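SalCYP truncation (Salinispora tropica, PDB 7ABB) is a cytochrome P450 family protein, a mainly helical heme protein that binds heme c. Local coordinates at residues Pro109-Asn114 and Ala345-Ala350; Ser120-Val123 and Glu127-Phe130; Leu151-His156 and Gln187-Arg192; Val316-Glu321 and Phe325-Asn330. One frame throughout, in Å; residues are numbered along the deposited sequence.

Contact 1 (Pro109-Asn114 and Ala345-Ala350); sequences PAIRAN and AAYARA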
loop_
_atom_site.group_PDB
_atom_site.type_symbol
_atom_site.label_atom_id
_atom_site.label_comp_id
_atom_site.label_asym_id
_atom_site.label_seq_id
_atom_site.Cartn_x
_atom_site.Cartn_y
_atom_site.Cartn_z
ATOM N N PRO A 109 -10.760 15.427 9.122
ATOM C CA PRO A 109 -12.034 15.398 9.861
ATOM C C PRO A 109 -13.020 14.401 9.273
ATOM O O PRO A 109 -13.714 13.693 10.017
ATOM C CB PRO A 109 -12.497 16.858 9.797
ATOM C CG PRO A 109 -11.192 17.630 9.759
ATOM C CD PRO A 109 -10.341 16.811 8.834
ATOM N N ALA A 110 -13.078 14.288 7.939
ATOM C CA ALA A 110 -13.965 13.303 7.320
ATOM C C ALA A 110 -13.494 11.876 7.590
ATOM O O ALA A 110 -14.304 10.999 7.911
ATOM C CB ALA A 110 -14.066 13.581 5.814
ATOM N N ILE A 111 -12.189 11.633 7.482
ATOM C CA ILE A 111 -11.635 10.319 7.787
ATOM C C ILE A 111 -11.959 9.934 9.221
ATOM O O ILE A 111 -12.372 8.803 9.512
ATOM C CB ILE A 111 -10.117 10.326 7.555
ATOM C CG1 ILE A 111 -9.775 10.548 6.082
ATOM C CG2 ILE A 111 -9.508 9.023 8.078
ATOM C CD1 ILE A 111 -8.306 10.803 5.878
ATOM N N ARG A 112 -11.766 10.879 10.139
ATOM C CA ARG A 112 -11.999 10.618 11.556
ATOM C C ARG A 112 -13.460 10.306 11.836
ATOM O O ARG A 112 -13.777 9.373 12.589
ATOM C CB ARG A 112 -11.529 11.819 12.372
ATOM C CG ARG A 112 -11.508 11.536 13.877
ATOM C CD ARG A 112 -11.012 12.700 14.714
ATOM N NE ARG A 112 -9.658 13.038 14.338
ATOM C CZ ARG A 112 -8.570 12.317 14.603
ATOM N NH1 ARG A 112 -8.627 11.180 15.301
ATOM N NH2 ARG A 112 -7.396 12.743 14.155
ATOM N N ALA A 113 -14.374 11.092 11.253
ATOM C CA ALA A 113 -15.795 10.853 11.482
ATOM C C ALA A 113 -16.220 9.506 10.916
ATOM O O ALA A 113 -17.079 8.821 11.493
ATOM C CB ALA A 113 -16.624 11.975 10.871
ATOM N N ASN A 114 -15.628 9.131 9.778
ATOM C CA ASN A 114 -15.833 7.818 9.170
ATOM C C ASN A 114 -15.394 6.699 10.124
ATOM O O ASN A 114 -16.195 5.815 10.464
ATOM C CB ASN A 114 -15.071 7.819 7.840
ATOM C CG ASN A 114 -15.059 6.500 7.099
ATOM O OD1 ASN A 114 -15.753 5.541 7.411
ATOM N ND2 ASN A 114 -14.220 6.458 6.073
ATOM N N ALA A 345 1.082 8.155 -0.078
ATOM C CA ALA A 345 1.717 7.888 1.208
ATOM C C ALA A 345 1.126 8.742 2.334
ATOM O O ALA A 345 0.827 8.225 3.416
ATOM C CB ALA A 345 3.221 8.099 1.096
ATOM N N ALA A 346 1.013 10.056 2.130
ATOM C CA ALA A 346 0.458 10.918 3.171
ATOM C C ALA A 346 -0.963 10.498 3.509
ATOM O O ALA A 346 -1.370 10.519 4.683
ATOM C CB ALA A 346 0.480 12.383 2.749
ATOM N N TYR A 347 -1.734 10.098 2.496
ATOM C CA TYR A 347 -3.139 9.756 2.736
ATOM C C TYR A 347 -3.238 8.436 3.482
ATOM O O TYR A 347 -4.081 8.289 4.375
ATOM C CB TYR A 347 -3.913 9.692 1.409
ATOM C CG TYR A 347 -5.410 9.870 1.559
ATOM C CD1 TYR A 347 -5.912 10.979 2.202
ATOM C CD2 TYR A 347 -6.296 8.963 1.015
ATOM C CE1 TYR A 347 -7.273 11.172 2.338
ATOM C CE2 TYR A 347 -7.673 9.147 1.138
ATOM C CZ TYR A 347 -8.147 10.254 1.807
ATOM O OH TYR A 347 -9.507 10.479 1.951
ATOM N N ALA A 348 -2.413 7.463 3.102
ATOM C CA ALA A 348 -2.374 6.187 3.818
ATOM C C ALA A 348 -1.993 6.397 5.275
ATOM O O ALA A 348 -2.636 5.849 6.180
ATOM C CB ALA A 348 -1.390 5.237 3.127
ATOM N N ARG A 349 -0.944 7.180 5.531
ATOM C CA ARG A 349 -0.544 7.492 6.900
ATOM C C ARG A 349 -1.704 8.095 7.697
ATOM O O ARG A 349 -1.941 7.725 8.857
ATOM C CB ARG A 349 0.637 8.449 6.886
ATOM C CG ARG A 349 1.964 7.803 6.547
ATOM C CD ARG A 349 3.034 8.847 6.400
ATOM N NE ARG A 349 4.336 8.200 6.450
ATOM C CZ ARG A 349 5.230 8.199 5.475
ATOM N NH1 ARG A 349 5.035 8.853 4.332
ATOM N NH2 ARG A 349 6.380 7.532 5.654
ATOM N N ALA A 350 -2.391 9.074 7.111
ATOM C CA ALA A 350 -3.503 9.716 7.818
ATOM C C ALA A 350 -4.596 8.706 8.126
ATOM O O ALA A 350 -5.174 8.715 9.222
ATOM C CB ALA A 350 -4.059 10.884 6.997
#
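Two torsion choices bring Ile111 and Tyr347 together: CG1 of Ile111 lies opposite its own carbonyl carbon (chi1 -65°) and carries CD1 onward in an extended line (chi2 170°), while the ring of Tyr347 is swung out with CG across from the backbone N (chi1 -158°). The isoleucine thus reaches away from its helix and brings its terminal methyl obliquely up to the CE1 side of the phenol, with CD1 of Ile111 3.7 Å from CE1 of Tyr347 and 4.1 Å from CZ of the same ring. The two side chains run at a slant to one another. One turn further along, CB of Ala350 lies 4.4 Å from CD1 of Ile111, and the methyl sits in the corner formed by the tyrosine ring and, more loosely, this alanine. The helices joined here, 108-120 and 345-362, are probably the D and L helices of the P450 fold, the latter running beside the heme; Ala348 belongs to the heme c pocket, and the Tyr347 side chain is about 4 Å from the heme c. Arg112 adds salt bridges to Glu357 and Glu358 further along helix 345-362. Helix 130-147 packs against the same isoleucine through Tyr138 and Asn142. It also supplies the polar partner of the phenol, whose OH is hydrogen-bonded to the backbone O of Asn142.

Contact 2 (Ser120-Val123 and Glu127-Phe130); sequences SAFV and EVSF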
loop_
_atom_site.group_PDB
_atom_site.type_symbol
_atom_site.label_atom_id
_atom_site.label_comp_id
_atom_site.label_asym_id
_atom_site.label_seq_id
_atom_site.Cartn_x
_atom_site.Cartn_y
_atom_site.Cartn_z
ATOM N N SER A 120 -18.110 2.812 16.246
ATOM C CA SER A 120 -19.250 2.941 17.146
ATOM C C SER A 120 -20.322 1.909 16.855
ATOM O O SER A 120 -20.998 1.440 17.780
ATOM C CB SER A 120 -19.854 4.345 17.031
ATOM O OG SER A 120 -19.044 5.307 17.660
ATOM N N ALA A 121 -20.489 1.531 15.593
ATOM C CA ALA A 121 -21.591 0.653 15.229
ATOM C C ALA A 121 -21.365 -0.792 15.655
ATOM O O ALA A 121 -22.323 -1.562 15.665
ATOM C CB ALA A 121 -21.824 0.713 13.714
ATOM N N PHE A 122 -20.135 -1.187 15.996
ATOM C CA PHE A 122 -19.902 -2.554 16.459
ATOM C C PHE A 122 -19.261 -2.669 17.834
ATOM O O PHE A 122 -19.075 -3.796 18.293
ATOM C CB PHE A 122 -19.081 -3.377 15.451
ATOM C CG PHE A 122 -17.751 -2.794 15.058
ATOM C CD1 PHE A 122 -16.638 -2.887 15.886
ATOM C CD2 PHE A 122 -17.582 -2.220 13.807
ATOM C CE1 PHE A 122 -15.396 -2.370 15.488
ATOM C CE2 PHE A 122 -16.371 -1.707 13.409
ATOM C CZ PHE A 122 -15.266 -1.778 14.230
ATOM N N VAL A 123 -18.977 -1.564 18.530
ATOM C CA VAL A 123 -18.361 -1.651 19.860
ATOM C C VAL A 123 -19.138 -2.591 20.778
ATOM O O VAL A 123 -18.546 -3.340 21.567
ATOM C CB VAL A 123 -18.231 -0.258 20.509
ATOM C CG1 VAL A 123 -17.742 -0.384 21.944
ATOM C CG2 VAL A 123 -17.268 0.584 19.773
ATOM N N GLU A 127 -16.884 -8.144 19.333
ATOM C CA GLU A 127 -16.098 -8.812 18.303
ATOM C C GLU A 127 -16.363 -8.133 16.972
ATOM O O GLU A 127 -17.418 -7.526 16.762
ATOM C CB GLU A 127 -16.422 -10.311 18.174
ATOM C CG GLU A 127 -17.783 -10.586 17.614
ATOM C CD GLU A 127 -18.115 -12.040 17.364
ATOM O OE1 GLU A 127 -17.371 -12.985 17.769
ATOM O OE2 GLU A 127 -19.214 -12.268 16.811
ATOM N N VAL A 128 -15.397 -8.269 16.071
ATOM C CA VAL A 128 -15.546 -7.798 14.703
ATOM C C VAL A 128 -14.581 -8.568 13.815
ATOM O O VAL A 128 -13.509 -8.995 14.257
ATOM C CB VAL A 128 -15.298 -6.270 14.627
ATOM C CG1 VAL A 128 -13.835 -5.911 14.867
ATOM C CG2 VAL A 128 -15.784 -5.699 13.269
ATOM N N SER A 129 -14.955 -8.724 12.544
ATOM C CA SER A 129 -14.018 -9.152 11.513
ATOM C C SER A 129 -13.398 -7.865 10.984
ATOM O O SER A 129 -14.014 -7.117 10.208
ATOM C CB SER A 129 -14.716 -9.978 10.438
ATOM O OG SER A 129 -13.811 -10.281 9.372
ATOM N N PHE A 130 -12.183 -7.582 11.444
ATOM C CA PHE A 130 -11.635 -6.231 11.379
ATOM C C PHE A 130 -11.593 -5.702 9.948
ATOM O O PHE A 130 -12.018 -4.570 9.680
ATOM C CB PHE A 130 -10.242 -6.220 12.001
ATOM C CG PHE A 130 -9.557 -4.893 11.949
ATOM C CD1 PHE A 130 -9.738 -3.955 12.948
ATOM C CD2 PHE A 130 -8.721 -4.567 10.882
ATOM C CE1 PHE A 130 -9.111 -2.719 12.896
ATOM C CE2 PHE A 130 -8.067 -3.351 10.850
ATOM C CZ PHE A 130 -8.260 -2.423 11.849
#
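Phe122 lays one face of its ring against the side chain of Val128, whose CG2 stands almost exactly over the middle. That methyl is 3.7 Å from the centroid of the Phe122 ring and only 3° off its normal, a CH-pi contact of nearly ideal placement. The rest of the valine leans toward one side of the ring: CB of Val128 is 3.9 Å from CD1 of Phe122, and CG1 of Val128 is 3.9 Å from CE1 of Phe122. CG of Phe122 takes the crowded position between its backbone N and carbonyl carbon (chi1 56°), which presents the ring broadside to the valine. In the fold, this is the short turn that leads out of helix 108-120 into strand 127-129, which pairs antiparallel with the C-terminal strand 385-387, probably the beta-3 element of P450s. Val128 itself is hydrogen-bonded through its backbone to Ile386. Trp359 of helix 345-362 and the C-terminal Trp388 each touch both Phe122 and Val128, so Phe122 and Val128 share an apolar cluster with two tryptophans. The CB of Glu127 points away from the 120-123 turn, and its OE1 forms a salt bridge with Arg385 of the partner strand.

Contact 3 (Leu151-His156 and Gln187-Arg192); sequences LADLDH and QEYVRR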
loop_
_atom_site.group_PDB
_atom_site.type_symbol
_atom_site.label_atom_id
_atom_site.label_comp_id
_atom_site.label_asym_id
_atom_site.label_seq_id
_atom_site.Cartn_x
_atom_site.Cartn_y
_atom_site.Cartn_z
ATOM N N LEU A 151 -20.089 8.744 -3.136
ATOM C CA LEU A 151 -20.111 7.782 -2.038
ATOM C C LEU A 151 -21.304 6.834 -2.095
ATOM O O LEU A 151 -21.234 5.760 -1.487
ATOM C CB LEU A 151 -20.062 8.510 -0.695
ATOM C CG LEU A 151 -18.680 9.090 -0.340
ATOM C CD1 LEU A 151 -18.718 9.810 0.997
ATOM C CD2 LEU A 151 -17.553 8.031 -0.314
ATOM N N ALA A 152 -22.363 7.170 -2.835
ATOM C CA ALA A 152 -23.440 6.215 -3.054
ATOM C C ALA A 152 -22.964 4.944 -3.743
ATOM O O ALA A 152 -23.649 3.922 -3.658
ATOM C CB ALA A 152 -24.562 6.862 -3.877
ATOM N N ASP A 153 -21.804 4.971 -4.409
ATOM C CA ASP A 153 -21.302 3.812 -5.140
ATOM C C ASP A 153 -20.423 2.902 -4.289
ATOM O O ASP A 153 -19.852 1.949 -4.823
ATOM C CB ASP A 153 -20.493 4.254 -6.367
ATOM C CG ASP A 153 -21.299 5.095 -7.341
ATOM O OD1 ASP A 153 -22.548 4.968 -7.388
ATOM O OD2 ASP A 153 -20.671 5.886 -8.082
ATOM N N LEU A 154 -20.315 3.163 -2.981
ATOM C CA LEU A 154 -19.377 2.413 -2.149
ATOM C C LEU A 154 -19.674 0.916 -2.169
ATOM O O LEU A 154 -18.761 0.094 -2.299
ATOM C CB LEU A 154 -19.410 2.945 -0.719
ATOM C CG LEU A 154 -18.352 2.362 0.234
ATOM C CD1 LEU A 154 -18.115 3.329 1.370
ATOM C CD2 LEU A 154 -18.742 0.996 0.781
ATOM N N ASP A 155 -20.940 0.535 -1.982
ATOM C CA ASP A 155 -21.257 -0.887 -1.948
ATOM C C ASP A 155 -20.879 -1.554 -3.264
ATOM O O ASP A 155 -20.358 -2.675 -3.271
ATOM C CB ASP A 155 -22.742 -1.096 -1.635
ATOM C CG ASP A 155 -23.108 -0.716 -0.201
ATOM O OD1 ASP A 155 -22.258 -0.856 0.698
ATOM O OD2 ASP A 155 -24.259 -0.282 0.024
ATOM N N HIS A 156 -21.096 -0.865 -4.387
ATOM C CA HIS A 156 -20.732 -1.421 -5.684
ATOM C C HIS A 156 -19.224 -1.617 -5.781
ATOM O O HIS A 156 -18.742 -2.690 -6.157
ATOM C CB HIS A 156 -21.229 -0.496 -6.794
ATOM C CG HIS A 156 -21.010 -1.027 -8.176
ATOM N ND1 HIS A 156 -20.060 -0.509 -9.033
ATOM C CD2 HIS A 156 -21.634 -2.016 -8.859
ATOM C CE1 HIS A 156 -20.109 -1.159 -10.183
ATOM N NE2 HIS A 156 -21.049 -2.082 -10.101
ATOM N N GLN A 187 -13.673 -1.314 -15.031
ATOM C CA GLN A 187 -13.434 -0.542 -16.247
ATOM C C GLN A 187 -14.684 0.210 -16.677
ATOM O O GLN A 187 -14.605 1.375 -17.081
ATOM C CB GLN A 187 -12.956 -1.461 -17.366
ATOM C CG GLN A 187 -11.602 -2.058 -17.101
ATOM C CD GLN A 187 -11.112 -2.891 -18.263
ATOM O OE1 GLN A 187 -11.735 -3.883 -18.637
ATOM N NE2 GLN A 187 -9.996 -2.485 -18.847
ATOM N N GLU A 188 -15.849 -0.441 -16.600
ATOM C CA GLU A 188 -17.097 0.244 -16.927
ATOM C C GLU A 188 -17.355 1.380 -15.947
ATOM O O GLU A 188 -17.800 2.464 -16.341
ATOM C CB GLU A 188 -18.264 -0.745 -16.916
ATOM C CG GLU A 188 -18.639 -1.287 -18.280
ATOM C CD GLU A 188 -19.323 -0.250 -19.161
ATOM O OE1 GLU A 188 -19.930 0.699 -18.618
ATOM O OE2 GLU A 188 -19.252 -0.385 -20.400
ATOM N N TYR A 189 -17.070 1.150 -14.665
ATOM C CA TYR A 189 -17.293 2.184 -13.661
ATOM C C TYR A 189 -16.480 3.440 -13.963
ATOM O O TYR A 189 -17.015 4.552 -13.952
ATOM C CB TYR A 189 -16.965 1.653 -12.267
ATOM C CG TYR A 189 -17.232 2.691 -11.212
ATOM C CD1 TYR A 189 -18.507 2.868 -10.697
ATOM C CD2 TYR A 189 -16.224 3.521 -10.758
ATOM C CE1 TYR A 189 -18.759 3.821 -9.743
ATOM C CE2 TYR A 189 -16.471 4.476 -9.784
ATOM C CZ TYR A 189 -17.747 4.627 -9.297
ATOM O OH TYR A 189 -17.991 5.582 -8.344
ATOM N N VAL A 190 -15.182 3.290 -14.241
ATOM C CA VAL A 190 -14.370 4.483 -14.490
ATOM C C VAL A 190 -14.781 5.165 -15.792
ATOM O O VAL A 190 -14.719 6.395 -15.891
ATOM C CB VAL A 190 -12.860 4.172 -14.493
ATOM C CG1 VAL A 190 -12.430 3.541 -13.162
ATOM C CG2 VAL A 190 -12.478 3.308 -15.669
ATOM N N ARG A 191 -15.205 4.392 -16.804
ATOM C CA ARG A 191 -15.737 4.989 -18.029
ATOM C C ARG A 191 -16.965 5.831 -17.726
ATOM O O ARG A 191 -17.108 6.950 -18.234
ATOM C CB ARG A 191 -16.097 3.897 -19.035
ATOM C CG ARG A 191 -14.938 3.385 -19.832
ATOM C CD ARG A 191 -15.394 2.828 -21.170
ATOM N NE ARG A 191 -16.241 1.650 -21.005
ATOM C CZ ARG A 191 -15.781 0.419 -20.808
ATOM N NH1 ARG A 191 -14.476 0.191 -20.750
ATOM N NH2 ARG A 191 -16.629 -0.589 -20.666
ATOM N N ARG A 192 -17.865 5.300 -16.899
ATOM C CA ARG A 192 -19.060 6.046 -16.528
ATOM C C ARG A 192 -18.711 7.280 -15.702
ATOM O O ARG A 192 -19.368 8.320 -15.843
ATOM C CB ARG A 192 -20.037 5.140 -15.773
ATOM C CG ARG A 192 -20.778 4.112 -16.642
ATOM C CD ARG A 192 -21.804 3.339 -15.806
ATOM N NE ARG A 192 -22.770 2.578 -16.608
ATOM C CZ ARG A 192 -22.954 1.256 -16.553
ATOM N NH1 ARG A 192 -23.874 0.688 -17.328
ATOM N NH2 ARG A 192 -22.242 0.492 -15.730
#
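Asp153 and Tyr189 make the tight half of this contact, meeting through a short hydrogen bond in which Tyr189 OH donates to Asp153 OD2 at 2.7 Å. CG of Tyr189 stands across from its backbone N (chi1 -178°), which extends the phenol away from helix 182-199 to the carboxylate. The oxygen accepts with its anti lone pair, the one turned away from the other carboxylate oxygen. Asp153 comes to the edge of the phenol ring with the carboxylate plane at 90° to it, and OD2 of Asp153 also lies 3.3 Å from CE1 of Tyr189. Trp149 meets the same tyrosine edge-to-face. The contact slackens at His156, which runs alongside the tyrosine in the opposite sense, its ND1 obliquely placed 4.1 Å from CD1 of Tyr189. Beyond it, the solvent side of helix 182-199 carries charges: Arg191 NH2 binds Glu188 OE2 at 2.6 Å, and Arg192 adds a longer, purely electrostatic pairing, its guanidinium lying face-on to Glu188 OE1. Helices 154-165 and 182-199 probably correspond to the F and G helices of P450s, and the bond ties the start of the first to the middle of the second. A carboxylate that accepts a hydrogen bond from a phenol is probably ionised, and its charge would tend to polarise the O-H.

Contact 4 (Val316-Glu321 and Phe325-Asn330); sequences VFPEPE and FDREQN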
loop_
_atom_site.group_PDB
_atom_site.type_symbol
_atom_site.label_atom_id
_atom_site.label_comp_id
_atom_site.label_asym_id
_atom_site.label_seq_id
_atom_site.Cartn_x
_atom_site.Cartn_y
_atom_site.Cartn_z
ATOM N N VAL A 316 21.052 -1.828 8.578
ATOM C CA VAL A 316 20.385 -0.546 8.735
ATOM C C VAL A 316 19.397 -0.547 9.896
ATOM O O VAL A 316 19.241 0.473 10.578
ATOM C CB VAL A 316 19.677 -0.164 7.420
ATOM C CG1 VAL A 316 18.872 1.124 7.577
ATOM C CG2 VAL A 316 20.704 -0.015 6.312
ATOM N N PHE A 317 18.713 -1.673 10.131
ATOM C CA PHE A 317 17.679 -1.780 11.159
ATOM C C PHE A 317 18.062 -2.878 12.143
ATOM O O PHE A 317 17.656 -4.043 11.985
ATOM C CB PHE A 317 16.311 -2.068 10.542
ATOM C CG PHE A 317 15.906 -1.129 9.451
ATOM C CD1 PHE A 317 15.194 0.021 9.740
ATOM C CD2 PHE A 317 16.184 -1.425 8.136
ATOM C CE1 PHE A 317 14.793 0.880 8.752
ATOM C CE2 PHE A 317 15.782 -0.561 7.125
ATOM C CZ PHE A 317 15.067 0.586 7.443
ATOM N N PRO A 318 18.876 -2.567 13.138
ATOM C CA PRO A 318 19.288 -3.602 14.096
ATOM C C PRO A 318 18.086 -4.220 14.798
ATOM O O PRO A 318 17.092 -3.550 15.090
ATOM C CB PRO A 318 20.189 -2.841 15.069
ATOM C CG PRO A 318 20.586 -1.595 14.359
ATOM C CD PRO A 318 19.421 -1.245 13.481
ATOM N N GLU A 319 18.187 -5.514 15.083
ATOM C CA GLU A 319 17.066 -6.305 15.587
ATOM C C GLU A 319 15.835 -6.079 14.707
ATOM O O GLU A 319 14.798 -5.611 15.188
ATOM C CB GLU A 319 16.746 -5.987 17.043
ATOM C CG GLU A 319 17.914 -6.121 17.929
ATOM C CD GLU A 319 17.554 -5.882 19.370
ATOM O OE1 GLU A 319 16.353 -5.992 19.737
ATOM O OE2 GLU A 319 18.492 -5.560 20.119
ATOM N N PRO A 320 15.930 -6.359 13.398
ATOM C CA PRO A 320 14.867 -5.936 12.484
ATOM C C PRO A 320 13.531 -6.596 12.735
ATOM O O PRO A 320 12.509 -6.008 12.356
ATOM C CB PRO A 320 15.418 -6.306 11.103
ATOM C CG PRO A 320 16.367 -7.389 11.381
ATOM C CD PRO A 320 17.008 -7.079 12.689
ATOM N N GLU A 321 13.476 -7.781 13.339
ATOM C CA GLU A 321 12.184 -8.410 13.551
ATOM C C GLU A 321 11.433 -7.806 14.722
ATOM O O GLU A 321 10.246 -8.103 14.889
ATOM C CB GLU A 321 12.359 -9.917 13.749
ATOM C CG GLU A 321 12.714 -10.624 12.448
ATOM C CD GLU A 321 12.353 -12.097 12.452
ATOM O OE1 GLU A 321 12.458 -12.734 13.524
ATOM O OE2 GLU A 321 11.955 -12.613 11.383
ATOM N N PHE A 325 8.793 0.902 18.953
ATOM C CA PHE A 325 8.280 2.237 18.679
ATOM C C PHE A 325 9.321 3.316 18.929
ATOM O O PHE A 325 9.183 4.430 18.403
ATOM C CB PHE A 325 7.066 2.556 19.546
ATOM C CG PHE A 325 5.871 1.675 19.306
ATOM C CD1 PHE A 325 5.751 0.888 18.181
ATOM C CD2 PHE A 325 4.870 1.647 20.241
ATOM C CE1 PHE A 325 4.615 0.087 17.995
ATOM C CE2 PHE A 325 3.733 0.850 20.072
ATOM C CZ PHE A 325 3.628 0.066 18.947
ATOM N N ASP A 326 10.336 3.019 19.740
ATOM C CA ASP A 326 11.403 3.957 20.058
ATOM C C ASP A 326 12.625 3.788 19.164
ATOM O O ASP A 326 13.665 4.380 19.448
ATOM C CB ASP A 326 11.781 3.799 21.531
ATOM C CG ASP A 326 10.613 4.114 22.446
ATOM O OD1 ASP A 326 9.988 5.174 22.260
ATOM O OD2 ASP A 326 10.320 3.307 23.356
ATOM N N ARG A 327 12.513 3.001 18.095
ATOM C CA ARG A 327 13.607 2.802 17.156
ATOM C C ARG A 327 14.175 4.150 16.724
ATOM O O ARG A 327 13.444 5.031 16.254
ATOM C CB ARG A 327 13.089 1.994 15.963
ATOM C CG ARG A 327 14.118 1.612 14.941
ATOM C CD ARG A 327 13.554 0.625 13.920
ATOM N NE ARG A 327 13.235 -0.676 14.516
ATOM C CZ ARG A 327 14.118 -1.660 14.672
ATOM N NH1 ARG A 327 15.386 -1.495 14.303
ATOM N NH2 ARG A 327 13.756 -2.811 15.212
ATOM N N GLU A 328 15.476 4.328 16.938
ATOM C CA GLU A 328 16.099 5.635 16.748
ATOM C C GLU A 328 16.271 5.981 15.274
ATOM O O GLU A 328 16.127 7.146 14.892
ATOM C CB GLU A 328 17.456 5.677 17.452
ATOM C CG GLU A 328 17.362 5.647 18.966
ATOM C CD GLU A 328 18.629 6.149 19.635
ATOM O OE1 GLU A 328 19.500 5.317 19.963
ATOM O OE2 GLU A 328 18.757 7.377 19.818
ATOM N N GLN A 329 16.591 4.994 14.441
ATOM C CA GLN A 329 16.805 5.199 13.013
ATOM C C GLN A 329 15.800 4.332 12.280
ATOM O O GLN A 329 15.920 3.106 12.268
ATOM C CB GLN A 329 18.235 4.845 12.599
ATOM C CG GLN A 329 19.300 5.682 13.294
ATOM C CD GLN A 329 19.071 7.177 13.137
ATOM O OE1 GLN A 329 18.678 7.648 12.070
ATOM N NE2 GLN A 329 19.315 7.930 14.206
ATOM N N ASN A 330 14.806 4.954 11.664
ATOM C CA ASN A 330 13.799 4.211 10.914
ATOM C C ASN A 330 13.614 4.828 9.535
ATOM O O ASN A 330 12.530 5.332 9.189
ATOM C CB ASN A 330 12.474 4.153 11.666
ATOM C CG ASN A 330 11.506 3.221 11.013
ATOM O OD1 ASN A 330 11.873 2.468 10.110
ATOM N ND2 ASN A 330 10.240 3.267 11.448
#
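Arg327 provides the hydrogen bonding, gripping two successive backbone carbonyls, those of Pro318 and Glu319. NH1 of Arg327 gives a nearly straight bond to Pro318 O, 2.8 Å with an N-H...O angle of 165°, and NH2 of Arg327 reaches Glu319 O at 3.0 Å, coming from above that carbonyl plane. A weak third bond links NH2 back to Pro318 O. Both oxygens sit at the rim of the guanidinium, close to its plane, where a bend at chi3 (-67°) delivers the group. NH2 is shared further with Arg322 O, and Arg277 of helix 268-278 hydrogen-bonds Pro320 O. The ionic contact lies behind: NE of Arg327 forms a salt bridge with Glu274 of the same helix. Glu274 and Arg277 fit the ExxR pattern of the P450 K helix, so Arg327, from the meander loop before helix 345-362, probably completes the family's E-R-R triad. Van der Waals packing comes from Phe317, whose CE1 is 3.6 Å from OD1 of Asn330, with ring and amide planes 83° apart. Gln329 adds its backbone O, 4.1 Å from CD1 of Phe317, while Val316 CG1 lies over one face of the same ring, offset toward its rim.

Contacts 1 and 2 are buried and apolar across their interfaces, contact 3 is partly buried, and contact 4 lies at the surface. Polar bonding grows along that series: an oblique methyl-ring contact in contact 1 and a methyl over a ring face in contact 2, one hydroxyl-carboxylate bond in contact 3, and a guanidinium fixing loop carbonyls in contact 4. Helix 108-120 runs through contact 1 and leads into the turn of contact 2, while helix 345-362, a partner in contact 1, also backs contact 2 through Trp359. Contacts 3 and 4, with centres about 42 Å apart, lie on opposite sides of the chain's centre. Contacts 2, 3 and 4 all fall within the long chain loop that contact 1 closes.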